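Local coordinates for protein pyruvate kinase (Cryptosporidium parvum, PDB 4DRS) that probably catalyses the last step of glycolysis, transferring phosphate from phosphoenolpyruvate to ADP to give pyruvate and ATP, with magnesium and potassium as metal ions, at residues A397-V402 with S442-S447; P113-G118 with V208-I213; A455-A460 with T471-S476. All blocks are in the same frame, centred on the assembly; numbering follows the deposited sequence.

Interaction 1. Residues A397-V402 with S442-S447; sequences AIHSSV and SKYRPS
Ile398, near the C-terminal end of helix 391-401, packs against the turn that follows helix 436-443. Its CD1 lies 3.4 Å from the backbone O of Lys443 and 3.8 Å from Arg445 CG, where the two side chains cross at about a right angle. CG2, anti to the backbone N, meets CD1 and CE1 of the Tyr444 ring, CD1 at 3.9 Å. Val402 CG2 closes on the far end of that buried ring, 3.6 Å from Tyr444 OH. The Arg445 chain bends at chi2, and its NH1, with Ser442 O in the guanidinium plane, donates to that oxygen at 2.9 Å, while Arg445 N reaches it from the opposite face of the carbonyl plane. The looser side belongs to the partly exposed Lys443 and His399. Extended Lys443 meets Val402 tip to tip, CE 3.9 Å from CG2, and His399 ND1 stays 4.2 Å from Tyr444 CE1, its ring resting on Asp422 of the second subunit. The polar ends of Lys443 and Tyr444 both turn to Glu410, by a salt bridge and a hydrogen bond. A helix end is thus docked on the turn between helix 436-443 and strand 449-454 of the alpha/beta domain, with helix 408-422 alongside Tyr444.

Interaction 2. Residues P113-G118 with V208-I213; sequences PEIRTG and VHLPII
Pro113 and Leu210 meet where two loops of the barrel-domain region come together beside the ADP site: Arg116 binds ADP in a structure of this protein, although the nucleotide is absent here. Proline does most of the touching from the first loop. Its CB sits 3.7 Å from Leu210 CB and 3.3 Å from the backbone O of Pro211, and on the next corner of the ring CG meets Ile212 CD1 at 4.0 Å, the two side chains crossing at a slant. Leu210, its CG anti to the carbonyl carbon (chi1 -73°), brings CD1 to 3.8 Å from Glu114 O. Farther along, Ile115 and Val208 reach toward each other tip to tip: Ile115 CD1 stands 4.1 Å from Val208 CG1 and almost as near CG2. Between Val208 and Leu210 the chain makes an inverse gamma turn centred on His209, and both flanking side chains point toward the first loop.

No hydrogen bond crosses the interface. The charged pair lies within 113-118: Glu114 OE2 forms a salt bridge with Arg116 NE at 2.6 Å, its N-H...O geometry bent and weak. Ser78 bonds OE1, and Arg198 O receives Arg116 NH1. Loop 113-118 follows barrel strand 105-109 and loop 208-213 leads back to helix 215-226, so the contact pairs the two connections between the barrel and the inserted all-beta B domain of the pyruvate kinase fold.

Interaction 3. Residues A455-A460 with T471-S476; sequences AKPEVA and TYVLNS. With SO4 (sulfate ion), chain D.
Ala460 CB, on helix 457-462, rests between two side chains of strand 469-473, 3.5 Å from Thr471 OG1 and 3.7 Å from Val473 CG2. The other branch of Val473, CG1, anti to the backbone N, meets Pro457 CG at 4.1 Å, the two side chains crossing at about a right angle. One valine thus spans the first turn of the helix, a methyl for each of two residues three apart. Ahead of the helix the contact passes to backbone: Ala455 CA lies 3.2 Å from Leu474 O in a CA-H...O contact with an angle of 147° at the hydrogen, and Ala455 CB approaches the same carbonyl and that of Asn475. Lys456 holds the N-cap position between these two zones.

The next shell positions Thr471. Its OG1 lies between the backbone N and the carbonyl carbon (chi1 58°), a crowded position that puts the hydroxyl beside its own N-H. Both bond to one oxygen of a sulfate ion, O4, with Thr471 N at 3.1 Å and Thr471 OG1 at 3.2 Å; the N-H...O angle is 159°. Thr103 supplies a further hydroxyl partner for OG1 and a backbone N for the anion, whose charge Lys470 and Lys464 would help to balance. The sulfate is probably a component of the crystallisation liquor.

The two segments belong to the beta-alpha-beta unit of strand 449-454, helix 457-462 and strand 469-473. Strand 469-473 is outermost in its sheet within the chain and runs parallel to strand 449-454, bonded to it through the backbone of Tyr472, and of Leu474 just beyond the strand, while the side chains of these two residues pack on helix 480-493.

The three contacts illustrate how one chain uses mainly van der Waals packing, with no hydrogen bond across any of the interfaces, to join quite different parts of a multidomain enzyme. Interactions 1 and 3 are neighbours, with centres 25 Å apart and nearest atoms about 10 Å apart; the strand 449-454 runs in sequence from just after the turn of the former to the start of the latter. Interaction 2 lies on the opposite side of the chain's centre from both, its centre 39 Å from each. It alone includes an ADP-binding residue, Arg116; the Glu114 side chain is about 6 Å from those of the ADP-binding residues Asn76 and His79, though no ADP is bound in this chain. Interactions 1 and 3 lie away from that site.

Interaction 1. Residues A397-V402 with S442-S447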
# COMPACT_ATOMS: atom_id res chain seq x y z
N ALA A 397 3.34 -7.84 -6.82
CA ALA A 397 3.08 -9.04 -6.03
C ALA A 397 4.18 -10.10 -6.22
O ALA A 397 4.76 -10.58 -5.24
CB ALA A 397 1.71 -9.62 -6.36
N ILE A 398 4.48 -10.42 -7.47
CA ILE A 398 5.53 -11.39 -7.80
C ILE A 398 6.91 -10.89 -7.37
O ILE A 398 7.68 -11.63 -6.76
CB ILE A 398 5.53 -11.77 -9.30
CG1 ILE A 398 4.18 -12.37 -9.71
CG2 ILE A 398 6.65 -12.76 -9.61
CD1 ILE A 398 3.89 -12.29 -11.20
N HIS A 399 7.21 -9.63 -7.67
CA HIS A 399 8.50 -9.03 -7.31
C HIS A 399 8.77 -9.08 -5.82
O HIS A 399 9.89 -9.36 -5.40
CB HIS A 399 8.60 -7.60 -7.84
CG HIS A 399 9.96 -6.98 -7.68
ND1 HIS A 399 11.00 -7.32 -8.46
CD2 HIS A 399 10.43 -6.02 -6.80
CE1 HIS A 399 12.09 -6.61 -8.10
NE2 HIS A 399 11.74 -5.81 -7.08
N SER A 400 7.73 -8.82 -5.02
CA SER A 400 7.83 -8.87 -3.56
C SER A 400 7.98 -10.29 -3.00
O SER A 400 8.62 -10.49 -1.97
CB SER A 400 6.61 -8.21 -2.91
OG SER A 400 6.53 -6.85 -3.26
N SER A 401 7.38 -11.27 -3.68
CA SER A 401 7.42 -12.67 -3.24
C SER A 401 8.77 -13.35 -3.48
O SER A 401 9.04 -14.42 -2.93
CB SER A 401 6.32 -13.48 -3.92
OG SER A 401 5.06 -12.85 -3.79
N VAL A 402 9.62 -12.72 -4.30
CA VAL A 402 10.91 -13.30 -4.66
C VAL A 402 12.02 -12.79 -3.75
O VAL A 402 12.29 -11.59 -3.71
CB VAL A 402 11.24 -13.06 -6.16
CG1 VAL A 402 12.64 -13.57 -6.49
CG2 VAL A 402 10.22 -13.74 -7.05
N SER A 442 8.88 -13.88 -18.50
CA SER A 442 7.53 -14.44 -18.39
C SER A 442 7.05 -14.55 -16.94
O SER A 442 5.88 -14.29 -16.65
CB SER A 442 7.47 -15.81 -19.07
OG SER A 442 6.14 -16.31 -19.07
N LYS A 443 7.96 -14.93 -16.06
CA LYS A 443 7.71 -15.01 -14.62
C LYS A 443 7.19 -13.69 -14.03
O LYS A 443 6.39 -13.69 -13.08
CB LYS A 443 9.00 -15.43 -13.91
CG LYS A 443 8.91 -15.53 -12.39
CD LYS A 443 10.27 -15.86 -11.79
CE LYS A 443 10.21 -15.89 -10.27
NZ LYS A 443 11.52 -16.27 -9.68
N TYR A 444 7.61 -12.56 -14.59
CA TYR A 444 7.22 -11.26 -14.04
C TYR A 444 6.02 -10.63 -14.73
O TYR A 444 5.67 -9.48 -14.46
CB TYR A 444 8.42 -10.31 -13.93
CG TYR A 444 9.35 -10.76 -12.84
CD1 TYR A 444 9.13 -10.39 -11.51
CD2 TYR A 444 10.42 -11.62 -13.11
CE1 TYR A 444 9.96 -10.83 -10.49
CE2 TYR A 444 11.26 -12.07 -12.10
CZ TYR A 444 11.02 -11.67 -10.80
OH TYR A 444 11.85 -12.10 -9.79
N ARG A 445 5.40 -11.41 -15.62
CA ARG A 445 4.08 -11.12 -16.19
C ARG A 445 3.91 -9.73 -16.82
O ARG A 445 3.02 -8.97 -16.44
CB ARG A 445 2.97 -11.38 -15.16
CG ARG A 445 2.78 -12.84 -14.78
CD ARG A 445 2.28 -13.68 -15.94
NE ARG A 445 1.81 -15.00 -15.52
CZ ARG A 445 2.51 -16.12 -15.63
NH1 ARG A 445 3.73 -16.11 -16.17
NH2 ARG A 445 1.99 -17.27 -15.21
N PRO A 446 4.76 -9.40 -17.80
CA PRO A 446 4.62 -8.10 -18.45
C PRO A 446 3.32 -8.01 -19.25
O PRO A 446 2.83 -9.02 -19.74
CB PRO A 446 5.82 -8.04 -19.39
CG PRO A 446 6.10 -9.47 -19.72
CD PRO A 446 5.81 -10.22 -18.45
N SER A 447 2.78 -6.80 -19.39
CA SER A 447 1.63 -6.61 -20.27
C SER A 447 2.09 -6.71 -21.72
O SER A 447 1.30 -7.07 -22.60
CB SER A 447 0.95 -5.26 -20.03
OG SER A 447 1.66 -4.21 -20.66

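Interaction 2. Residues P113-G118 with V208-I213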
# COMPACT_ATOMS: atom_id res chain seq x y z
N PRO A 113 1.07 -45.41 -14.23
CA PRO A 113 0.55 -46.56 -13.49
C PRO A 113 -0.98 -46.63 -13.49
O PRO A 113 -1.61 -46.48 -12.44
CB PRO A 113 1.08 -46.31 -12.07
CG PRO A 113 1.18 -44.83 -11.96
CD PRO A 113 1.47 -44.30 -13.35
N GLU A 114 -1.56 -46.86 -14.66
CA GLU A 114 -3.01 -46.96 -14.78
C GLU A 114 -3.48 -48.41 -14.91
O GLU A 114 -2.73 -49.28 -15.35
CB GLU A 114 -3.54 -46.12 -15.95
CG GLU A 114 -3.02 -46.52 -17.33
CD GLU A 114 -3.69 -45.76 -18.46
OE1 GLU A 114 -3.85 -44.52 -18.37
OE2 GLU A 114 -4.06 -46.40 -19.47
N ILE A 115 -4.72 -48.66 -14.49
CA ILE A 115 -5.35 -49.96 -14.63
C ILE A 115 -6.49 -49.84 -15.64
O ILE A 115 -7.36 -48.98 -15.50
CB ILE A 115 -5.91 -50.49 -13.29
CG1 ILE A 115 -4.84 -50.45 -12.20
CG2 ILE A 115 -6.45 -51.91 -13.45
CD1 ILE A 115 -5.39 -50.43 -10.78
N ARG A 116 -6.47 -50.69 -16.66
CA ARG A 116 -7.53 -50.69 -17.67
C ARG A 116 -8.18 -52.06 -17.83
O ARG A 116 -7.58 -53.09 -17.49
CB ARG A 116 -7.00 -50.16 -19.01
CG ARG A 116 -6.72 -48.66 -19.02
CD ARG A 116 -6.77 -48.08 -20.42
NE ARG A 116 -6.47 -46.64 -20.43
CZ ARG A 116 -7.37 -45.67 -20.22
NH1 ARG A 116 -8.64 -45.97 -19.96
NH2 ARG A 116 -6.99 -44.40 -20.25
N THR A 117 -9.42 -52.05 -18.32
CA THR A 117 -10.13 -53.29 -18.62
C THR A 117 -9.73 -53.82 -20.00
O THR A 117 -9.09 -53.11 -20.78
CB THR A 117 -11.67 -53.11 -18.55
OG1 THR A 117 -12.06 -52.00 -19.37
CG2 THR A 117 -12.11 -52.85 -17.12
N GLY A 118 -10.09 -55.07 -20.29
CA GLY A 118 -9.73 -55.70 -21.56
C GLY A 118 -10.75 -55.47 -22.66
O GLY A 118 -11.63 -54.61 -22.55
N VAL A 208 -1.85 -49.50 -5.04
CA VAL A 208 -1.62 -50.06 -6.37
C VAL A 208 -0.12 -50.29 -6.55
O VAL A 208 0.67 -49.35 -6.49
CB VAL A 208 -2.16 -49.13 -7.48
CG1 VAL A 208 -1.85 -49.69 -8.86
CG2 VAL A 208 -3.66 -48.92 -7.31
N HIS A 209 0.26 -51.54 -6.76
CA HIS A 209 1.68 -51.90 -6.87
C HIS A 209 2.20 -51.79 -8.28
O HIS A 209 2.62 -52.77 -8.89
CB HIS A 209 1.94 -53.28 -6.26
CG HIS A 209 1.54 -53.39 -4.81
ND1 HIS A 209 2.30 -52.91 -3.81
CD2 HIS A 209 0.41 -53.95 -4.20
CE1 HIS A 209 1.70 -53.14 -2.63
NE2 HIS A 209 0.54 -53.78 -2.87
N LEU A 210 2.15 -50.57 -8.81
CA LEU A 210 2.72 -50.26 -10.12
C LEU A 210 3.76 -49.15 -10.00
O LEU A 210 3.63 -48.26 -9.16
CB LEU A 210 1.61 -49.86 -11.11
CG LEU A 210 0.67 -50.94 -11.65
CD1 LEU A 210 -0.44 -50.30 -12.49
CD2 LEU A 210 1.40 -52.00 -12.46
N PRO A 211 4.81 -49.19 -10.85
CA PRO A 211 5.78 -48.09 -10.83
C PRO A 211 5.21 -46.83 -11.50
O PRO A 211 4.31 -46.92 -12.34
CB PRO A 211 6.96 -48.63 -11.66
CG PRO A 211 6.53 -49.96 -12.21
CD PRO A 211 5.08 -50.14 -11.94
N ILE A 212 5.72 -45.67 -11.10
CA ILE A 212 5.35 -44.42 -11.74
C ILE A 212 5.87 -44.41 -13.18
O ILE A 212 5.17 -44.02 -14.11
CB ILE A 212 5.86 -43.19 -10.94
CG1 ILE A 212 5.34 -43.25 -9.48
CG2 ILE A 212 5.48 -41.88 -11.63
CD1 ILE A 212 3.84 -43.41 -9.32
N ILE A 213 7.11 -44.86 -13.36
CA ILE A 213 7.67 -45.05 -14.68
C ILE A 213 7.94 -46.55 -14.85
O ILE A 213 8.95 -47.07 -14.37
CB ILE A 213 8.96 -44.22 -14.90
CG1 ILE A 213 8.72 -42.75 -14.50
CG2 ILE A 213 9.43 -44.30 -16.34
CD1 ILE A 213 9.98 -41.90 -14.50

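Interaction 3. Residues A455-A460 with T471-S476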
# COMPACT_ATOMS: atom_id res chain seq x y z
N ALA A 455 18.63 -19.05 -32.25
CA ALA A 455 19.07 -19.76 -33.45
C ALA A 455 18.74 -21.24 -33.36
O ALA A 455 18.91 -21.98 -34.33
CB ALA A 455 20.56 -19.56 -33.67
N LYS A 456 18.26 -21.67 -32.19
CA LYS A 456 17.96 -23.08 -31.94
C LYS A 456 16.45 -23.32 -31.92
O LYS A 456 15.76 -22.85 -31.01
CB LYS A 456 18.61 -23.54 -30.63
CG LYS A 456 20.11 -23.29 -30.56
CD LYS A 456 20.72 -23.69 -29.22
CE LYS A 456 21.24 -25.12 -29.25
NZ LYS A 456 22.19 -25.42 -28.14
N PRO A 457 15.93 -24.04 -32.93
CA PRO A 457 14.49 -24.34 -32.98
C PRO A 457 13.97 -25.07 -31.73
O PRO A 457 12.81 -24.86 -31.34
CB PRO A 457 14.35 -25.21 -34.23
CG PRO A 457 15.54 -24.86 -35.07
CD PRO A 457 16.65 -24.58 -34.10
N GLU A 458 14.80 -25.89 -31.11
CA GLU A 458 14.39 -26.63 -29.90
C GLU A 458 14.06 -25.67 -28.75
O GLU A 458 13.09 -25.89 -28.02
CB GLU A 458 15.41 -27.72 -29.49
CG GLU A 458 16.74 -27.23 -28.93
CD GLU A 458 16.73 -26.97 -27.42
OE1 GLU A 458 15.73 -27.27 -26.73
OE2 GLU A 458 17.76 -26.45 -26.91
N VAL A 459 14.85 -24.61 -28.62
CA VAL A 459 14.62 -23.57 -27.62
C VAL A 459 13.26 -22.91 -27.83
O VAL A 459 12.50 -22.73 -26.88
CB VAL A 459 15.76 -22.51 -27.62
CG1 VAL A 459 15.38 -21.28 -26.81
CG2 VAL A 459 17.05 -23.13 -27.09
N ALA A 460 12.94 -22.58 -29.08
CA ALA A 460 11.64 -21.99 -29.41
C ALA A 460 10.47 -22.91 -29.02
O ALA A 460 9.49 -22.44 -28.44
CB ALA A 460 11.59 -21.62 -30.88
N THR A 471 8.13 -16.58 -30.35
CA THR A 471 9.52 -16.85 -30.72
C THR A 471 9.85 -16.57 -32.19
O THR A 471 9.06 -16.86 -33.09
CB THR A 471 9.91 -18.30 -30.41
OG1 THR A 471 9.03 -19.19 -31.10
CG2 THR A 471 9.83 -18.58 -28.91
N TYR A 472 11.02 -15.98 -32.42
CA TYR A 472 11.57 -15.85 -33.77
C TYR A 472 12.83 -16.71 -33.87
O TYR A 472 13.80 -16.48 -33.15
CB TYR A 472 11.92 -14.40 -34.12
CG TYR A 472 10.75 -13.43 -34.23
CD1 TYR A 472 10.97 -12.05 -34.22
CD2 TYR A 472 9.43 -13.88 -34.36
CE1 TYR A 472 9.92 -11.15 -34.32
CE2 TYR A 472 8.38 -12.99 -34.47
CZ TYR A 472 8.63 -11.63 -34.45
OH TYR A 472 7.60 -10.73 -34.55
N VAL A 473 12.79 -17.70 -34.76
CA VAL A 473 13.94 -18.57 -35.01
C VAL A 473 14.80 -17.98 -36.12
O VAL A 473 14.30 -17.67 -37.21
CB VAL A 473 13.52 -20.01 -35.38
CG1 VAL A 473 14.74 -20.89 -35.60
CG2 VAL A 473 12.63 -20.61 -34.29
N LEU A 474 16.09 -17.83 -35.84
CA LEU A 474 17.01 -17.22 -36.79
C LEU A 474 18.15 -18.16 -37.19
O LEU A 474 18.43 -19.14 -36.50
CB LEU A 474 17.57 -15.91 -36.22
CG LEU A 474 16.54 -14.82 -35.88
CD1 LEU A 474 17.16 -13.71 -35.05
CD2 LEU A 474 15.90 -14.25 -37.14
N ASN A 475 18.79 -17.85 -38.32
CA ASN A 475 19.99 -18.57 -38.75
C ASN A 475 21.16 -18.31 -37.81
O ASN A 475 21.87 -19.23 -37.42
CB ASN A 475 20.35 -18.21 -40.21
CG ASN A 475 20.57 -16.71 -40.41
OD1 ASN A 475 19.71 -15.89 -40.07
ND2 ASN A 475 21.72 -16.35 -40.98
N SER A 476 21.34 -17.04 -37.43
CA SER A 476 22.39 -16.64 -36.50
C SER A 476 21.87 -15.67 -35.46
O SER A 476 20.87 -14.98 -35.67
CB SER A 476 23.57 -16.02 -37.26
OG SER A 476 24.57 -15.59 -36.35
S SO4 D . 4.79 -18.24 -32.09
O1 SO4 D . 5.28 -17.43 -33.23
O2 SO4 D . 3.80 -17.47 -31.31
O3 SO4 D . 4.13 -19.45 -32.65
O4 SO4 D . 5.93 -18.61 -31.23